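Local coordinates for putative iron-regulated protein A (PDB 4ECG) that binds calcium ions and is possibly a metalloendopeptidase of the imelysin-like, iron-regulated family, its function otherwise unproven, at residues Glu210-His215 and Ile229-Asn234; Leu274-Trp279 and Tyr346-Asn351; Asn283-Tyr288 and Asp339-Ile344. All coordinates share one frame; numbering follows the deposited sequence.

Three contacts join parts of one mainly helical, imelysin-like chain. Interaction 1 comes first in sequence and pairs helix 208-214 with helix 225-233; its centre lies about 35 Å from that of interaction 2 and about 29 Å from that of interaction 3, across the middle of the chain. Interactions 2 and 3 are neighbours, with centres about 11 Å apart, and the two segments of interaction 3 both fall in sequence between those of interaction 2. They meet where Ser278 OG lies 2.8 Å from Asp287 OD2 and Glu277 O lies 2.9 Å from Ser284 OG, probable hydrogen bonds that make one continuous packed region of the two contacts.

Interaction 1 of 3, residues Glu210-His215 and Ile229-Asn234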
loop_
_atom_site.group_PDB
_atom_site.type_symbol
_atom_site.label_atom_id
_atom_site.label_comp_id
_atom_site.label_asym_id
_atom_site.label_seq_id
_atom_site.Cartn_x
_atom_site.Cartn_y
_atom_site.Cartn_z
ATOM N N GLU A 210 -15.822 -12.357 6.941
ATOM C CA GLU A 210 -16.570 -13.205 7.842
ATOM C C GLU A 210 -15.634 -14.156 8.580
ATOM O O GLU A 210 -15.747 -14.321 9.797
ATOM C CB GLU A 210 -17.669 -13.968 7.096
ATOM C CG GLU A 210 -18.862 -13.103 6.654
ATOM C CD GLU A 210 -19.572 -12.342 7.805
ATOM O OE1 GLU A 210 -19.831 -12.944 8.908
ATOM O OE2 GLU A 210 -19.881 -11.130 7.590
ATOM N N ALA A 211 -14.688 -14.768 7.871
ATOM C CA ALA A 211 -13.737 -15.660 8.532
ATOM C C ALA A 211 -12.973 -14.874 9.581
ATOM O O ALA A 211 -12.755 -15.378 10.705
ATOM C CB ALA A 211 -12.783 -16.264 7.541
HETATM N N MSE A 212 -12.587 -13.626 9.267
HETATM C CA MSE A 212 -11.947 -12.821 10.320
HETATM C C MSE A 212 -12.891 -12.492 11.491
HETATM O O MSE A 212 -12.460 -12.591 12.658
HETATM C CB MSE A 212 -11.235 -11.576 9.804
HETATM C CG MSE A 212 -9.688 -11.660 9.937
HETATM SE SE MSE A 212 -9.009 -9.959 9.672
HETATM C CE MSE A 212 -8.023 -9.861 11.287
ATOM N N LYS A 213 -14.152 -12.118 11.226
ATOM C CA LYS A 213 -15.064 -11.798 12.337
ATOM C C LYS A 213 -15.351 -13.044 13.193
ATOM O O LYS A 213 -15.349 -12.950 14.402
ATOM C CB LYS A 213 -16.330 -11.054 11.862
ATOM C CG LYS A 213 -16.007 -9.597 11.442
ATOM C CD LYS A 213 -17.195 -8.671 11.185
ATOM C CE LYS A 213 -17.959 -9.046 9.932
ATOM N NZ LYS A 213 -18.420 -7.850 9.207
ATOM N N LYS A 214 -15.517 -14.216 12.578
ATOM C CA LYS A 214 -15.815 -15.438 13.336
ATOM C C LYS A 214 -14.601 -16.015 14.096
ATOM O O LYS A 214 -14.756 -16.599 15.150
ATOM C CB LYS A 214 -16.415 -16.512 12.404
ATOM C CG LYS A 214 -17.907 -16.309 12.117
ATOM C CD LYS A 214 -18.323 -16.793 10.728
ATOM C CE LYS A 214 -18.102 -18.287 10.553
ATOM N NZ LYS A 214 -18.893 -18.787 9.393
ATOM N N HIS A 215 -13.411 -15.860 13.519
ATOM C CA HIS A 215 -12.133 -16.375 14.048
ATOM C C HIS A 215 -12.248 -17.689 14.781
ATOM O O HIS A 215 -11.794 -17.842 15.913
ATOM C CB HIS A 215 -11.444 -15.307 14.900
ATOM C CG HIS A 215 -12.319 -14.709 15.976
ATOM N ND1 HIS A 215 -12.759 -15.422 17.033
ATOM C CD2 HIS A 215 -12.819 -13.401 16.136
ATOM C CE1 HIS A 215 -13.504 -14.621 17.827
ATOM N NE2 HIS A 215 -13.540 -13.385 17.269
ATOM N N ILE A 229 -6.139 -10.691 15.975
ATOM C CA ILE A 229 -5.364 -9.518 16.398
ATOM C C ILE A 229 -3.894 -9.617 15.982
ATOM O O ILE A 229 -3.327 -8.639 15.550
ATOM C CB ILE A 229 -5.406 -9.314 17.957
ATOM C CG1 ILE A 229 -6.800 -8.913 18.476
ATOM C CG2 ILE A 229 -4.445 -8.227 18.396
ATOM C CD1 ILE A 229 -7.147 -7.498 18.112
ATOM N N GLU A 230 -3.257 -10.768 16.190
ATOM C CA GLU A 230 -1.824 -10.988 15.780
ATOM C C GLU A 230 -1.688 -10.755 14.271
ATOM O O GLU A 230 -0.719 -10.162 13.828
ATOM C CB GLU A 230 -1.314 -12.407 16.157
ATOM C CG GLU A 230 0.184 -12.701 15.871
ATOM C CD GLU A 230 0.609 -14.164 16.152
ATOM O OE1 GLU A 230 -0.284 -15.046 16.301
ATOM O OE2 GLU A 230 1.836 -14.438 16.256
ATOM N N LEU A 231 -2.697 -11.165 13.503
ATOM C CA LEU A 231 -2.693 -10.970 12.046
ATOM C C LEU A 231 -2.653 -9.489 11.688
ATOM O O LEU A 231 -1.906 -9.069 10.781
ATOM C CB LEU A 231 -3.928 -11.636 11.424
ATOM C CG LEU A 231 -3.941 -11.976 9.948
ATOM C CD1 LEU A 231 -2.751 -12.859 9.594
ATOM C CD2 LEU A 231 -5.256 -12.635 9.625
HETATM N N MSE A 232 -3.441 -8.684 12.403
HETATM C CA MSE A 232 -3.522 -7.241 12.112
HETATM C C MSE A 232 -2.151 -6.631 12.308
HETATM O O MSE A 232 -1.771 -5.764 11.548
HETATM C CB MSE A 232 -4.508 -6.498 13.039
HETATM C CG MSE A 232 -6.025 -6.819 12.858
HETATM SE SE MSE A 232 -7.132 -6.107 14.266
HETATM C CE MSE A 232 -6.840 -4.233 13.946
ATOM N N LEU A 233 -1.426 -7.086 13.346
ATOM C CA LEU A 233 -0.161 -6.448 13.777
ATOM C C LEU A 233 1.067 -7.015 13.072
ATOM O O LEU A 233 2.146 -6.453 13.178
ATOM C CB LEU A 233 0.026 -6.596 15.285
ATOM C CG LEU A 233 -0.844 -5.637 16.105
ATOM C CD1 LEU A 233 -1.163 -6.222 17.472
ATOM C CD2 LEU A 233 -0.162 -4.283 16.241
ATOM N N ASN A 234 0.890 -8.091 12.311
ATOM C CA ASN A 234 2.008 -8.939 11.902
ATOM C C ASN A 234 3.001 -8.293 10.953
ATOM O O ASN A 234 2.650 -7.378 10.202
ATOM C CB ASN A 234 1.518 -10.301 11.312
ATOM C CG ASN A 234 1.295 -10.266 9.810
ATOM O OD1 ASN A 234 2.228 -10.503 9.007
ATOM N ND2 ASN A 234 0.043 -10.011 9.412
#
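Helix-helix packing in the imelysin-like fold brings the short helix 208-214 against the end of helix 225-233, with Met212 reaching across to Leu231 and Met232. Both methionines are modelled as selenomethionine. The backbones stay well apart, the nearest CA atoms being those of Met212 and Ile229 at 9.5 Å, and the long Met212 side chain bridges the distance with its terminal methyl. Its CE lies 4.0 Å from Met232 CG and 4.3 Å from Leu231 CD2, a small and purely apolar contact in which the two selenomethionine chains cross at a slant. Met212 bends at its last torsion (chi3 126°), which turns CE off the line of the chain, while Met232 offers the middle of its side chain. Val40 of helix 29-68 also packs on Met212 and Phe39 of the same helix on Met232, so that the long helix joins both sides of the contact. The Leu231 side chain is about 7 Å from a calcium ion, near the site formed by Ser221 and Gln227. Just beyond the end of helix 225-233, Asn234 folds its side chain back on the last turn: ND2 donates to Leu231 O at 2.6 Å, lying in the carbonyl plane on a lone pair.

Interaction 2 of 3, residues Leu274-Trp279 and Tyr346-Asn351; sequences LAVESW and YPFRNN
Val276 and Trp279, the first and last residues of a type II beta turn, pack against Phe348 and Arg349 of a 3-10 segment in the loop between helices 324-343 and 355-377. The apolar part is formed by Val276, whose CG1 lies 3.8 Å from Phe348 CD2, with CG2 somewhat farther from the same ring atom. Ile251 and Val255 of helix 239-259 also pack on Phe348. The second kind of contact joins an arginine to an indole. Trp279 CB meets Arg349 CB at 3.9 Å, and farther out Arg349 NH2 comes to 3.6 Å from Trp279 CZ3. The guanidinium and indole planes stand 85° apart, so the two groups do not stack. Bends at chi2 (83°) and chi3 (88°) fold the arginine chain back, bringing its head beside the benzo part of the indole. The polar grip on that head comes from elsewhere: NH1 donates to Ala265 O and NE forms a salt bridge with Asp158. The turn also carries Glu277, a residue of a calcium site, although this chain's model holds no ion there. Among hydrogen bonds within the segments, Trp279 N to Val276 O (3.3 Å) closes the turn. In the facing loop, Pro347 O accepts from Asn350 N and from Asn351 ND2 (2.7 Å), which approach it from opposite faces of the carbonyl plane.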
loop_
_atom_site.group_PDB
_atom_site.type_symbol
_atom_site.label_atom_id
_atom_site.label_comp_id
_atom_site.label_asym_id
_atom_site.label_seq_id
_atom_site.Cartn_x
_atom_site.Cartn_y
_atom_site.Cartn_z
ATOM N N LEU A 274 16.032 5.385 -10.499
ATOM C CA LEU A 274 15.302 4.229 -11.041
ATOM C C LEU A 274 14.695 3.344 -9.963
ATOM O O LEU A 274 13.685 2.724 -10.231
ATOM C CB LEU A 274 16.135 3.368 -12.042
ATOM C CG LEU A 274 16.551 3.998 -13.399
ATOM C CD1 LEU A 274 17.532 3.127 -14.163
ATOM C CD2 LEU A 274 15.375 4.319 -14.291
ATOM N N ALA A 275 15.276 3.273 -8.757
ATOM C CA ALA A 275 14.695 2.423 -7.699
ATOM C C ALA A 275 13.508 3.085 -6.997
ATOM O O ALA A 275 12.821 2.420 -6.233
ATOM C CB ALA A 275 15.740 1.975 -6.675
ATOM N N VAL A 276 13.262 4.374 -7.219
ATOM C CA VAL A 276 12.152 5.082 -6.492
ATOM C C VAL A 276 10.793 4.722 -7.060
ATOM O O VAL A 276 10.464 5.114 -8.160
ATOM C CB VAL A 276 12.295 6.640 -6.533
ATOM C CG1 VAL A 276 11.064 7.349 -5.895
ATOM C CG2 VAL A 276 13.623 7.075 -5.924
ATOM N N GLU A 277 10.003 3.956 -6.326
ATOM C CA GLU A 277 8.652 3.652 -6.743
ATOM C C GLU A 277 7.776 4.929 -6.887
ATOM O O GLU A 277 7.689 5.702 -5.951
ATOM C CB GLU A 277 8.028 2.693 -5.717
ATOM C CG GLU A 277 6.771 1.989 -6.227
ATOM C CD GLU A 277 6.273 0.834 -5.333
ATOM O OE1 GLU A 277 7.052 0.334 -4.480
ATOM O OE2 GLU A 277 5.082 0.427 -5.507
ATOM N N SER A 278 7.110 5.096 -8.039
ATOM C CA SER A 278 6.228 6.236 -8.374
ATOM C C SER A 278 7.028 7.504 -8.681
ATOM O O SER A 278 6.514 8.585 -8.632
ATOM C CB SER A 278 5.214 6.551 -7.289
ATOM O OG SER A 278 4.390 5.442 -7.075
ATOM N N TRP A 279 8.272 7.370 -9.092
ATOM C CA TRP A 279 8.933 8.496 -9.673
ATOM C C TRP A 279 8.378 8.982 -10.981
ATOM O O TRP A 279 8.574 10.150 -11.334
ATOM C CB TRP A 279 10.434 8.224 -9.776
ATOM C CG TRP A 279 10.939 7.501 -10.991
ATOM C CD1 TRP A 279 11.185 6.146 -11.123
ATOM C CD2 TRP A 279 11.383 8.092 -12.256
ATOM N NE1 TRP A 279 11.684 5.853 -12.363
ATOM C CE2 TRP A 279 11.874 6.975 -13.075
ATOM C CE3 TRP A 279 11.416 9.366 -12.768
ATOM C CZ2 TRP A 279 12.384 7.155 -14.335
ATOM C CZ3 TRP A 279 11.932 9.544 -14.046
ATOM C CH2 TRP A 279 12.389 8.448 -14.820
ATOM N N TYR A 346 10.397 17.269 -1.607
ATOM C CA TYR A 346 9.545 16.813 -2.687
ATOM C C TYR A 346 10.032 17.331 -4.007
ATOM O O TYR A 346 10.424 18.504 -4.118
ATOM C CB TYR A 346 8.113 17.331 -2.468
ATOM C CG TYR A 346 7.180 17.116 -3.655
ATOM C CD1 TYR A 346 6.448 15.950 -3.784
ATOM C CD2 TYR A 346 7.051 18.086 -4.653
ATOM C CE1 TYR A 346 5.585 15.774 -4.866
ATOM C CE2 TYR A 346 6.198 17.909 -5.735
ATOM C CZ TYR A 346 5.476 16.757 -5.828
ATOM O OH TYR A 346 4.633 16.586 -6.853
ATOM N N PRO A 347 9.979 16.488 -5.041
ATOM C CA PRO A 347 9.610 15.086 -4.999
ATOM C C PRO A 347 10.811 14.289 -4.498
ATOM O O PRO A 347 11.927 14.772 -4.614
ATOM C CB PRO A 347 9.354 14.784 -6.459
ATOM C CG PRO A 347 10.403 15.597 -7.177
ATOM C CD PRO A 347 10.518 16.867 -6.360
ATOM N N PHE A 348 10.594 13.075 -3.993
ATOM C CA PHE A 348 11.693 12.189 -3.450
ATOM C C PHE A 348 12.725 11.893 -4.504
ATOM O O PHE A 348 13.907 11.857 -4.227
ATOM C CB PHE A 348 11.093 10.864 -3.030
ATOM C CG PHE A 348 12.012 9.946 -2.244
ATOM C CD1 PHE A 348 12.893 10.433 -1.282
ATOM C CD2 PHE A 348 11.916 8.577 -2.416
ATOM C CE1 PHE A 348 13.663 9.569 -0.541
ATOM C CE2 PHE A 348 12.684 7.698 -1.681
ATOM C CZ PHE A 348 13.556 8.196 -0.740
ATOM N N ARG A 349 12.294 11.669 -5.731
ATOM C CA ARG A 349 13.306 11.439 -6.789
ATOM C C ARG A 349 14.333 12.511 -7.024
ATOM O O ARG A 349 15.332 12.209 -7.674
ATOM C CB ARG A 349 12.683 11.005 -8.130
ATOM C CG ARG A 349 11.770 12.007 -8.788
ATOM C CD ARG A 349 12.496 13.030 -9.586
ATOM N NE ARG A 349 12.736 12.623 -10.941
ATOM C CZ ARG A 349 13.934 12.442 -11.490
ATOM N NH1 ARG A 349 15.054 12.533 -10.789
ATOM N NH2 ARG A 349 13.999 12.186 -12.785
ATOM N N ASN A 350 14.095 13.747 -6.570
ATOM C CA ASN A 350 15.103 14.805 -6.662
ATOM C C ASN A 350 15.737 15.149 -5.358
ATOM O O ASN A 350 16.498 16.092 -5.267
ATOM C CB ASN A 350 14.493 16.079 -7.282
ATOM C CG ASN A 350 14.278 15.950 -8.766
ATOM O OD1 ASN A 350 14.997 15.232 -9.443
ATOM N ND2 ASN A 350 13.279 16.623 -9.278
ATOM N N ASN A 351 15.445 14.398 -4.316
ATOM C CA ASN A 351 15.925 14.735 -2.989
ATOM C C ASN A 351 16.459 13.517 -2.271
ATOM O O ASN A 351 16.377 13.414 -1.035
ATOM C CB ASN A 351 14.750 15.361 -2.195
ATOM C CG ASN A 351 14.385 16.759 -2.691
ATOM O OD1 ASN A 351 15.037 17.730 -2.318
ATOM N ND2 ASN A 351 13.353 16.860 -3.552
#

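Interaction 3 of 3, residues Asn283-Tyr288 and Asp339-Ile344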
loop_
_atom_site.group_PDB
_atom_site.type_symbol
_atom_site.label_atom_id
_atom_site.label_comp_id
_atom_site.label_asym_id
_atom_site.label_seq_id
_atom_site.Cartn_x
_atom_site.Cartn_y
_atom_site.Cartn_z
ATOM N N ASN A 283 4.718 10.448 -7.006
ATOM C CA ASN A 283 3.700 10.122 -6.034
ATOM C C ASN A 283 4.335 9.413 -4.865
ATOM O O ASN A 283 3.636 8.882 -4.034
ATOM C CB ASN A 283 2.574 9.262 -6.662
ATOM C CG ASN A 283 1.159 9.603 -6.141
ATOM O OD1 ASN A 283 0.553 10.647 -6.483
ATOM N ND2 ASN A 283 0.587 8.662 -5.400
ATOM N N SER A 284 5.647 9.442 -4.761
ATOM C CA SER A 284 6.315 8.521 -3.843
ATOM C C SER A 284 6.044 8.871 -2.384
ATOM O O SER A 284 5.595 8.008 -1.588
ATOM C CB SER A 284 7.803 8.494 -4.125
ATOM O OG SER A 284 7.999 8.545 -5.537
ATOM N N LEU A 285 6.302 10.127 -2.043
ATOM C CA LEU A 285 6.049 10.610 -0.673
ATOM C C LEU A 285 4.587 10.511 -0.274
ATOM O O LEU A 285 4.311 10.168 0.857
ATOM C CB LEU A 285 6.573 12.038 -0.455
ATOM C CG LEU A 285 8.107 12.168 -0.580
ATOM C CD1 LEU A 285 8.533 13.629 -0.553
ATOM C CD2 LEU A 285 8.830 11.318 0.472
ATOM N N ASP A 286 3.648 10.788 -1.167
ATOM C CA ASP A 286 2.218 10.546 -0.832
ATOM C C ASP A 286 1.996 9.040 -0.548
ATOM O O ASP A 286 1.319 8.665 0.424
ATOM C CB ASP A 286 1.243 10.979 -1.965
ATOM C CG ASP A 286 1.015 12.476 -2.029
ATOM O OD1 ASP A 286 0.806 13.109 -0.978
ATOM O OD2 ASP A 286 1.014 13.005 -3.162
ATOM N N ASP A 287 2.590 8.173 -1.367
ATOM C CA ASP A 287 2.469 6.728 -1.124
ATOM C C ASP A 287 2.963 6.387 0.270
ATOM O O ASP A 287 2.255 5.751 1.049
ATOM C CB ASP A 287 3.254 5.913 -2.132
ATOM C CG ASP A 287 2.683 5.981 -3.586
ATOM O OD1 ASP A 287 1.566 6.510 -3.816
ATOM O OD2 ASP A 287 3.392 5.486 -4.488
ATOM N N TYR A 288 4.169 6.843 0.608
ATOM C CA TYR A 288 4.770 6.404 1.858
ATOM C C TYR A 288 3.983 6.889 3.068
ATOM O O TYR A 288 3.744 6.123 3.998
ATOM C CB TYR A 288 6.231 6.800 1.989
ATOM C CG TYR A 288 7.149 6.531 0.793
ATOM C CD1 TYR A 288 6.954 5.475 -0.061
ATOM C CD2 TYR A 288 8.230 7.348 0.563
ATOM C CE1 TYR A 288 7.802 5.240 -1.142
ATOM C CE2 TYR A 288 9.092 7.117 -0.500
ATOM C CZ TYR A 288 8.851 6.078 -1.365
ATOM O OH TYR A 288 9.677 5.927 -2.444
ATOM N N ASP A 339 4.939 12.745 10.088
ATOM C CA ASP A 339 5.537 14.078 9.996
ATOM C C ASP A 339 6.943 14.006 9.340
ATOM O O ASP A 339 7.294 14.891 8.555
ATOM C CB ASP A 339 5.601 14.780 11.381
ATOM C CG ASP A 339 4.189 15.176 11.944
ATOM O OD1 ASP A 339 3.105 15.020 11.324
ATOM O OD2 ASP A 339 4.173 15.654 13.063
ATOM N N ALA A 340 7.738 12.966 9.671
ATOM C CA ALA A 340 9.100 12.795 9.141
ATOM C C ALA A 340 9.034 12.488 7.635
ATOM O O ALA A 340 9.770 13.038 6.868
ATOM C CB ALA A 340 9.837 11.691 9.881
ATOM N N ILE A 341 8.094 11.656 7.224
ATOM C CA ILE A 341 7.938 11.371 5.820
ATOM C C ILE A 341 7.592 12.668 5.100
ATOM O O ILE A 341 8.275 12.974 4.150
ATOM C CB ILE A 341 6.912 10.263 5.514
ATOM C CG1 ILE A 341 7.409 8.917 6.055
ATOM C CG2 ILE A 341 6.672 10.210 4.020
ATOM C CD1 ILE A 341 6.380 7.798 6.220
ATOM N N ASN A 342 6.604 13.439 5.595
ATOM C CA ASN A 342 6.178 14.709 4.980
ATOM C C ASN A 342 7.273 15.802 4.911
ATOM O O ASN A 342 7.213 16.674 4.071
ATOM C CB ASN A 342 4.949 15.312 5.700
ATOM C CG ASN A 342 3.657 14.525 5.499
ATOM O OD1 ASN A 342 3.537 13.727 4.590
ATOM N ND2 ASN A 342 2.688 14.748 6.389
ATOM N N ALA A 343 8.251 15.761 5.802
ATOM C CA ALA A 343 9.305 16.766 5.838
ATOM C C ALA A 343 10.383 16.482 4.778
ATOM O O ALA A 343 11.192 17.382 4.468
ATOM C CB ALA A 343 9.932 16.865 7.251
ATOM N N ILE A 344 10.432 15.255 4.248
ATOM C CA ILE A 344 11.385 14.936 3.140
ATOM C C ILE A 344 11.075 15.807 1.943
ATOM O O ILE A 344 9.907 16.056 1.604
ATOM C CB ILE A 344 11.419 13.444 2.690
ATOM C CG1 ILE A 344 11.873 12.548 3.863
ATOM C CG2 ILE A 344 12.377 13.256 1.509
ATOM C CD1 ILE A 344 11.534 11.092 3.742
#
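Leu285 and Tyr288, on the first turns of helix 284-300, pack against Ile341 and Ile344 where helix 324-343 ends, a helix-helix contact inside the imelysin-like fold. The tight part lies around Leu285. With CG anti to its carbonyl carbon (chi1 -64°), Leu285 sends one methyl, CD1, to 3.5 Å from the backbone Ile344 O and the other, CD2, to 4.0 Å from Ile344 CB. Ile341 fits alongside: its CG2 lies 4.0 Å from Tyr288 CB, and its CD1 comes to 3.8 Å from Tyr288 O. The helices are close here, with the CA atoms of Leu285 and Ile341 only 6.8 Å apart. Tyr288 takes part through CB while its ring leads away toward Val246 and Ile251 of helix 239-259, one face lying over Ser284 O. An alanine in place of Leu285 would remove both methyls and is likely to open a gap against Ile344 and the end of helix 324-343.

The looser side holds Asp286 and the solvent-exposed Asn342, which start away from the opposite helix and whose ends turn back without touching it. On another side of helix 284-300, Asn283 ND2 donates to Asp287 OD1 at 2.8 Å, meeting it from above the carboxylate plane; the same oxygen takes a salt bridge from Arg85. This separation implies that the two helices are joined mainly by Leu285, Ile341 and Ile344, with Tyr288 CB, while Asn283 and Asp287, at the start of helix 284-300, reach Arg82 and Arg85 of helix 71-89.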